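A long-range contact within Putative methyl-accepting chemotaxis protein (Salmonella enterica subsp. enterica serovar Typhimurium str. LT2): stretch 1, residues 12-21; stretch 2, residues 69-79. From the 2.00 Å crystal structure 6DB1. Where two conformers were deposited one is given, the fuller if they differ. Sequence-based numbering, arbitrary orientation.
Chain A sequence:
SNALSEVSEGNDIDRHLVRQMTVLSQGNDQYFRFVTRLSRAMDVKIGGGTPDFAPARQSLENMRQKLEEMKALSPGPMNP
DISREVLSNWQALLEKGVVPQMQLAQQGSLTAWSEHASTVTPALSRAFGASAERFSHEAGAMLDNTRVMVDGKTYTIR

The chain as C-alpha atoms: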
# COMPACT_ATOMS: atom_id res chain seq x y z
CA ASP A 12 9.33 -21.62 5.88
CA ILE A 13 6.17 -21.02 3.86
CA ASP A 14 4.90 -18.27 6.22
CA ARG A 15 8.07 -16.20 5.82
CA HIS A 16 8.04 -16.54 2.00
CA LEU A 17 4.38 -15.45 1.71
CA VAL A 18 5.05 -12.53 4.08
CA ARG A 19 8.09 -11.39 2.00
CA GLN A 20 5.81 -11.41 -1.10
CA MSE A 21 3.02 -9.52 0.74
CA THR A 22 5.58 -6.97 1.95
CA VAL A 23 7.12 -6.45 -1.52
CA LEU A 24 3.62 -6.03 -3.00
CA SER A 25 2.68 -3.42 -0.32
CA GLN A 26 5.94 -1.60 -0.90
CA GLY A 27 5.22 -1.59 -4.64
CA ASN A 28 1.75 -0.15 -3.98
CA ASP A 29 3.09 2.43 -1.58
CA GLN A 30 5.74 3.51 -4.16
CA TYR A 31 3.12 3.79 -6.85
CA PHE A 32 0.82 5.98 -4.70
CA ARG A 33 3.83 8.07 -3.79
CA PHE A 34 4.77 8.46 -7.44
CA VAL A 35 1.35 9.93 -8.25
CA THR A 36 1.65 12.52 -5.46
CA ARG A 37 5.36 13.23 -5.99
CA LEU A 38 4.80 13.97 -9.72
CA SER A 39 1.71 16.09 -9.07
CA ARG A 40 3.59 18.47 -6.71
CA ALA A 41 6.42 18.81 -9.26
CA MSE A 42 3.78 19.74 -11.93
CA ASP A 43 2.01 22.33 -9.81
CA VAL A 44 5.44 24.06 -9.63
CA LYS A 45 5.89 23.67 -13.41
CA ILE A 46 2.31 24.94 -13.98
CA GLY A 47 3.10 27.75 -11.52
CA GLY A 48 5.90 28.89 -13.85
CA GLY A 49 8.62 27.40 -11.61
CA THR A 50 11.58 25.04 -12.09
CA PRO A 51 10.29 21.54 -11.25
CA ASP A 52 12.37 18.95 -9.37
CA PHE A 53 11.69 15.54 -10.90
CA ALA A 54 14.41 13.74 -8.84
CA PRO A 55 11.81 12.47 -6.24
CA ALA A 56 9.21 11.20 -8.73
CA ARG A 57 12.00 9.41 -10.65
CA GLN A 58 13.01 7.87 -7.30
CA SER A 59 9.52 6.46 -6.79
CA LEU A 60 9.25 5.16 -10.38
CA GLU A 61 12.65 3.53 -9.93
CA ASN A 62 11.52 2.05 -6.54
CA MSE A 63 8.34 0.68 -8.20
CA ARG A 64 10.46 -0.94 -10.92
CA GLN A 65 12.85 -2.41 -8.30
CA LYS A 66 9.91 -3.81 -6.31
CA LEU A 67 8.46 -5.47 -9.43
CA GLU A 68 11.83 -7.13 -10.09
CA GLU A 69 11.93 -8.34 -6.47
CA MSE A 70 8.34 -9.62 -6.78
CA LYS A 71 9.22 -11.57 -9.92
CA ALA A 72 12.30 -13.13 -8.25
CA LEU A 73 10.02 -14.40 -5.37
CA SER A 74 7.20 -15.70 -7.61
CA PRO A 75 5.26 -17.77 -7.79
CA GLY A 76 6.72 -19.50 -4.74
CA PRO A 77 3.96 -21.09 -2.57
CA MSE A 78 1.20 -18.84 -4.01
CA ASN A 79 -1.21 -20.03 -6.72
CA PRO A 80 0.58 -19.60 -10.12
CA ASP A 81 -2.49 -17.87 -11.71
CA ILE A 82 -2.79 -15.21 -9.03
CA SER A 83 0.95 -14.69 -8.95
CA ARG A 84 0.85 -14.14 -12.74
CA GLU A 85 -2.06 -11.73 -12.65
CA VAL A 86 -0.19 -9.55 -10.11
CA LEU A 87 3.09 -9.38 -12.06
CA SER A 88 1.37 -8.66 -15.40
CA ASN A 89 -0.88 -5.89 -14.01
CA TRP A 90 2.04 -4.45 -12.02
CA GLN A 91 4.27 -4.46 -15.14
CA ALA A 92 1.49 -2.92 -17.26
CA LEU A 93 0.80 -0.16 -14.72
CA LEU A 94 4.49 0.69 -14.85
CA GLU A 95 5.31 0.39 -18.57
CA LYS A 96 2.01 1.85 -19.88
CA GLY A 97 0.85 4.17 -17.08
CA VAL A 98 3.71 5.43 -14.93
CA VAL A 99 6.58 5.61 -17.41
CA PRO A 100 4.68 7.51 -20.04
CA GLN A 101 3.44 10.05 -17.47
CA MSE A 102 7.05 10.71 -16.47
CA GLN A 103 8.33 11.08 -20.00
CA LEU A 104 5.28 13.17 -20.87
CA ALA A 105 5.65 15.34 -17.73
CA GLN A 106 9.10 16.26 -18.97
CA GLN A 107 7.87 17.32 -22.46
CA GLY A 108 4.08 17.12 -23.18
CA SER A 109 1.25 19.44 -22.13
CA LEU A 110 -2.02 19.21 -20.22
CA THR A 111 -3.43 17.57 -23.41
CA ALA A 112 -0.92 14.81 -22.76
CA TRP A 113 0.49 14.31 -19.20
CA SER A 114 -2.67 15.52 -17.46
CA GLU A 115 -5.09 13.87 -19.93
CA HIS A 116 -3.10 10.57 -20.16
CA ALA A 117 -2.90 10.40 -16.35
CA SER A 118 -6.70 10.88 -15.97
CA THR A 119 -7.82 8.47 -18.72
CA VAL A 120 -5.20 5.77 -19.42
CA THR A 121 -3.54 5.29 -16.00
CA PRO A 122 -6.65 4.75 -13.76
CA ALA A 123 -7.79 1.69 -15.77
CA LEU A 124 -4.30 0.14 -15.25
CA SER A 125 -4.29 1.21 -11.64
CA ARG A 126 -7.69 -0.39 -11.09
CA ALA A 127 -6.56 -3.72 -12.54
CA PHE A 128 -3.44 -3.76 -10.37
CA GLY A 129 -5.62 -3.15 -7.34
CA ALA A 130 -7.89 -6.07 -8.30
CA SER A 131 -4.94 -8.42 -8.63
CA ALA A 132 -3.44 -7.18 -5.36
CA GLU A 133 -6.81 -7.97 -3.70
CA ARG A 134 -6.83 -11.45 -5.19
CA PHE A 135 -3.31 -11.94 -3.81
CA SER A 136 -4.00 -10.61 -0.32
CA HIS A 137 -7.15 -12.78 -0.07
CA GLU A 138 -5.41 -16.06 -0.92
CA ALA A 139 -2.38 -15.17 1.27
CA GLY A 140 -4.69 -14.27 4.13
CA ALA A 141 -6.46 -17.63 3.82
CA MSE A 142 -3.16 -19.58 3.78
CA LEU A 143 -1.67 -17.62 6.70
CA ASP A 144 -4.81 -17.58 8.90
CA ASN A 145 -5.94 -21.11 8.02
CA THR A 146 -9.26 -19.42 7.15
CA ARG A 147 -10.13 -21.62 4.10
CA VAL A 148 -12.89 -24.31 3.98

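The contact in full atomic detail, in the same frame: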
# COMPACT_ATOMS: atom_id res chain seq x y z
N ASP A 12 10.63 -20.96 5.78
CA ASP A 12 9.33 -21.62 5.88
C ASP A 12 8.31 -20.90 4.97
O ASP A 12 8.53 -19.80 4.48
CB ASP A 12 8.88 -21.67 7.35
CG ASP A 12 8.64 -20.29 7.97
OD1 ASP A 12 7.77 -19.57 7.49
OD2 ASP A 12 9.29 -19.95 8.99
N ILE A 13 7.18 -21.55 4.76
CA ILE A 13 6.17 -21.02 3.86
C ILE A 13 5.64 -19.68 4.38
O ILE A 13 5.44 -18.77 3.59
CB ILE A 13 5.05 -22.05 3.65
CG1 ILE A 13 5.64 -23.39 3.21
CG2 ILE A 13 4.02 -21.54 2.66
CD1 ILE A 13 4.68 -24.54 3.28
N ASP A 14 5.44 -19.54 5.69
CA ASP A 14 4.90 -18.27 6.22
C ASP A 14 5.82 -17.09 5.89
O ASP A 14 5.35 -16.03 5.46
CB ASP A 14 4.71 -18.31 7.73
CG ASP A 14 3.73 -19.33 8.16
OD1 ASP A 14 4.01 -20.54 8.04
OD2 ASP A 14 2.68 -18.91 8.69
N ARG A 15 7.13 -17.27 6.12
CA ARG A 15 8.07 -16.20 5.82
C ARG A 15 8.07 -15.86 4.33
O ARG A 15 8.13 -14.67 4.01
CB ARG A 15 9.51 -16.52 6.22
CG ARG A 15 9.76 -16.38 7.71
CD ARG A 15 11.24 -16.48 7.98
NE ARG A 15 12.01 -15.38 7.41
CZ ARG A 15 13.33 -15.31 7.47
NH1 ARG A 15 13.97 -14.29 6.95
NH2 ARG A 15 14.01 -16.28 8.04
N HIS A 16 7.99 -16.84 3.44
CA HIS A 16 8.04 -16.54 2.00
C HIS A 16 6.80 -15.74 1.60
O HIS A 16 6.89 -14.76 0.87
CB HIS A 16 8.18 -17.82 1.16
CG HIS A 16 8.47 -17.56 -0.28
ND1 HIS A 16 9.64 -17.96 -0.88
CD2 HIS A 16 7.78 -16.89 -1.24
CE1 HIS A 16 9.64 -17.58 -2.15
NE2 HIS A 16 8.53 -16.90 -2.39
N LEU A 17 5.61 -16.18 2.04
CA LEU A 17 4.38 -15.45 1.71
C LEU A 17 4.50 -14.00 2.21
O LEU A 17 4.23 -13.06 1.47
CB LEU A 17 3.17 -16.11 2.37
CG LEU A 17 2.68 -17.42 1.76
CD1 LEU A 17 1.57 -18.02 2.61
CD2 LEU A 17 2.19 -17.21 0.33
N VAL A 18 4.92 -13.86 3.46
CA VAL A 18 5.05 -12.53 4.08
C VAL A 18 6.04 -11.65 3.28
O VAL A 18 5.77 -10.46 3.10
CB VAL A 18 5.42 -12.67 5.57
CG1 VAL A 18 5.72 -11.33 6.22
CG2 VAL A 18 4.32 -13.39 6.33
N ARG A 19 7.16 -12.20 2.80
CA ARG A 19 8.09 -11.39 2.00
C ARG A 19 7.35 -10.92 0.74
O ARG A 19 7.46 -9.78 0.35
CB ARG A 19 9.36 -12.16 1.62
CG ARG A 19 10.37 -12.33 2.76
CD ARG A 19 11.69 -12.98 2.33
NE ARG A 19 11.61 -14.44 2.16
CZ ARG A 19 12.11 -15.33 3.00
NH1 ARG A 19 11.90 -16.62 2.79
NH2 ARG A 19 12.83 -14.94 4.05
N GLN A 20 6.57 -11.79 0.10
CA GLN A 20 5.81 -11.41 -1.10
C GLN A 20 4.77 -10.33 -0.79
O GLN A 20 4.60 -9.40 -1.57
CB GLN A 20 5.08 -12.62 -1.71
CG GLN A 20 5.96 -13.62 -2.43
CD GLN A 20 5.15 -14.83 -2.83
OE1 GLN A 20 4.78 -15.66 -2.01
NE2 GLN A 20 4.87 -14.96 -4.11
N MSE A 21 4.06 -10.48 0.33
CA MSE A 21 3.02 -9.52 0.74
C MSE A 21 3.65 -8.17 1.04
O MSE A 21 3.09 -7.14 0.73
CB MSE A 21 2.21 -10.07 1.93
CG MSE A 21 1.18 -9.07 2.48
SE MSE A 21 0.21 -9.83 4.03
CE MSE A 21 0.55 -11.72 3.56
N GLU A 69 11.85 -7.55 -7.69
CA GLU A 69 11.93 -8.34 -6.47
C GLU A 69 10.71 -9.27 -6.38
O GLU A 69 10.82 -10.45 -5.94
CB GLU A 69 12.01 -7.39 -5.28
CG GLU A 69 12.85 -7.87 -4.13
CD GLU A 69 12.77 -6.95 -2.92
OE1 GLU A 69 12.79 -7.49 -1.79
OE2 GLU A 69 12.67 -5.70 -3.10
N MSE A 70 9.55 -8.79 -6.83
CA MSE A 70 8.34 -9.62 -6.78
C MSE A 70 8.49 -10.78 -7.70
O MSE A 70 8.16 -11.91 -7.33
CB MSE A 70 7.07 -8.86 -7.13
CG MSE A 70 5.79 -9.62 -6.70
SE MSE A 70 5.51 -9.53 -4.75
CE MSE A 70 3.92 -10.66 -4.73
N LYS A 71 9.02 -10.52 -8.90
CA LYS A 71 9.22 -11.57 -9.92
C LYS A 71 10.18 -12.66 -9.42
O LYS A 71 9.96 -13.86 -9.67
CB LYS A 71 9.81 -10.98 -11.20
CG LYS A 71 8.84 -10.20 -12.08
CD LYS A 71 9.51 -9.55 -13.25
CE LYS A 71 8.51 -9.03 -14.26
NZ LYS A 71 9.17 -8.13 -15.22
N ALA A 72 11.27 -12.23 -8.78
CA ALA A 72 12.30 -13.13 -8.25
C ALA A 72 11.73 -14.07 -7.18
O ALA A 72 12.23 -15.18 -7.03
CB ALA A 72 13.48 -12.34 -7.73
N LEU A 73 10.68 -13.63 -6.46
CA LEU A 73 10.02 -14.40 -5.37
C LEU A 73 8.85 -15.26 -5.86
O LEU A 73 8.36 -16.09 -5.09
CB LEU A 73 9.43 -13.41 -4.35
CG LEU A 73 10.40 -12.58 -3.51
CD1 LEU A 73 9.63 -11.62 -2.62
CD2 LEU A 73 11.32 -13.45 -2.67
N SER A 74 8.42 -15.09 -7.11
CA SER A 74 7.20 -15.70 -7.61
C SER A 74 7.43 -16.87 -8.59
O SER A 74 8.44 -16.92 -9.33
CB SER A 74 6.37 -14.61 -8.24
OG SER A 74 6.26 -13.51 -7.34
N PRO A 75 6.48 -17.81 -8.63
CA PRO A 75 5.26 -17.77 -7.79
C PRO A 75 5.46 -18.24 -6.35
O PRO A 75 4.65 -17.91 -5.48
CB PRO A 75 4.31 -18.78 -8.43
CG PRO A 75 5.27 -19.80 -8.99
CD PRO A 75 6.35 -18.92 -9.58
N GLY A 76 6.54 -18.97 -6.08
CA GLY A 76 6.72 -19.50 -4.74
C GLY A 76 5.54 -20.40 -4.35
O GLY A 76 5.03 -21.17 -5.16
N PRO A 77 5.07 -20.29 -3.10
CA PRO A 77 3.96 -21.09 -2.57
C PRO A 77 2.55 -20.62 -2.95
O PRO A 77 1.58 -21.31 -2.68
CB PRO A 77 4.08 -20.90 -1.05
CG PRO A 77 4.54 -19.49 -0.94
CD PRO A 77 5.55 -19.36 -2.07
N MSE A 78 2.47 -19.44 -3.58
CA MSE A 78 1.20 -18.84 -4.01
C MSE A 78 0.73 -19.42 -5.32
O MSE A 78 1.56 -19.80 -6.16
CB MSE A 78 1.47 -17.33 -4.11
CG MSE A 78 0.49 -16.59 -5.01
SE MSE A 78 -1.21 -16.27 -4.08
CE MSE A 78 -0.55 -15.79 -2.28
N ASN A 79 -0.60 -19.47 -5.51
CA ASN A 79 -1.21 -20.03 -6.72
C ASN A 79 -0.64 -19.32 -7.96
O ASN A 79 -0.70 -18.08 -8.06
CB ASN A 79 -2.74 -19.96 -6.63
CG ASN A 79 -3.45 -20.27 -7.94
OD1 ASN A 79 -3.47 -19.44 -8.85
ND2 ASN A 79 -4.09 -21.42 -8.00

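Two side chains of one helix, His 16 and Gln 20, reach across to the backbone carbonyls of Leu 73 and Pro 75, in a segment that passes through a cis peptide bond before Pro 75. His 16 donates from NE2 to O of Leu 73 at 2.8 Å and an N-H...O angle of 158°; the carbonyl lies at the ring edge, near its plane. One turn along, Gln 20 donates from NE2 to O of Pro 75, a longer bond of 3.3 Å and 141°. The same Pro 75 O accepts from Met 78 N, also at 3.3 Å, within the type II' turn from Pro 75 to Met 78. Gln 20 OE1 is buried by the contact without a hydrogen-bond partner; across the contact, Gln 20 OE1 comes 3.8 Å from Pro 77 CD.

The turn fits closely against the histidine. Pro 77 CD lies over one face of the ring, 3.4 Å from His 16 CD2. Gly 76 adopts a positive phi of 59°, which favours glycine, and an ideal CB there would sit 2.6 Å from His 16 NE2 and 2.4 Å from Pro 77 CD, both clashes.

Apolar side chains pack beside these polar links. Pro 77 CG meets Leu 17 CD2 at 3.5 Å, and Pro 77 CB meets Ile 13 CG2 at 3.8 Å; Leu 17 CD2 also reaches selenomethionine Met 78 CE at 4.0 Å. Toward the other end, Leu 73 CD1 lies 4.3 Å from Arg 19 CB, while the Met 70 selenium, SE, contacts a backbone oxygen, coming within 3.3 Å of Gln 20 O. The helix axes run nearly antiparallel, at 155°, approaching to 10.1 Å. Within the second stretch, Ser 74 OG makes a very short 2.5 Å hydrogen bond to Met 70 O, linking Ser 74 back to the residue four positions earlier.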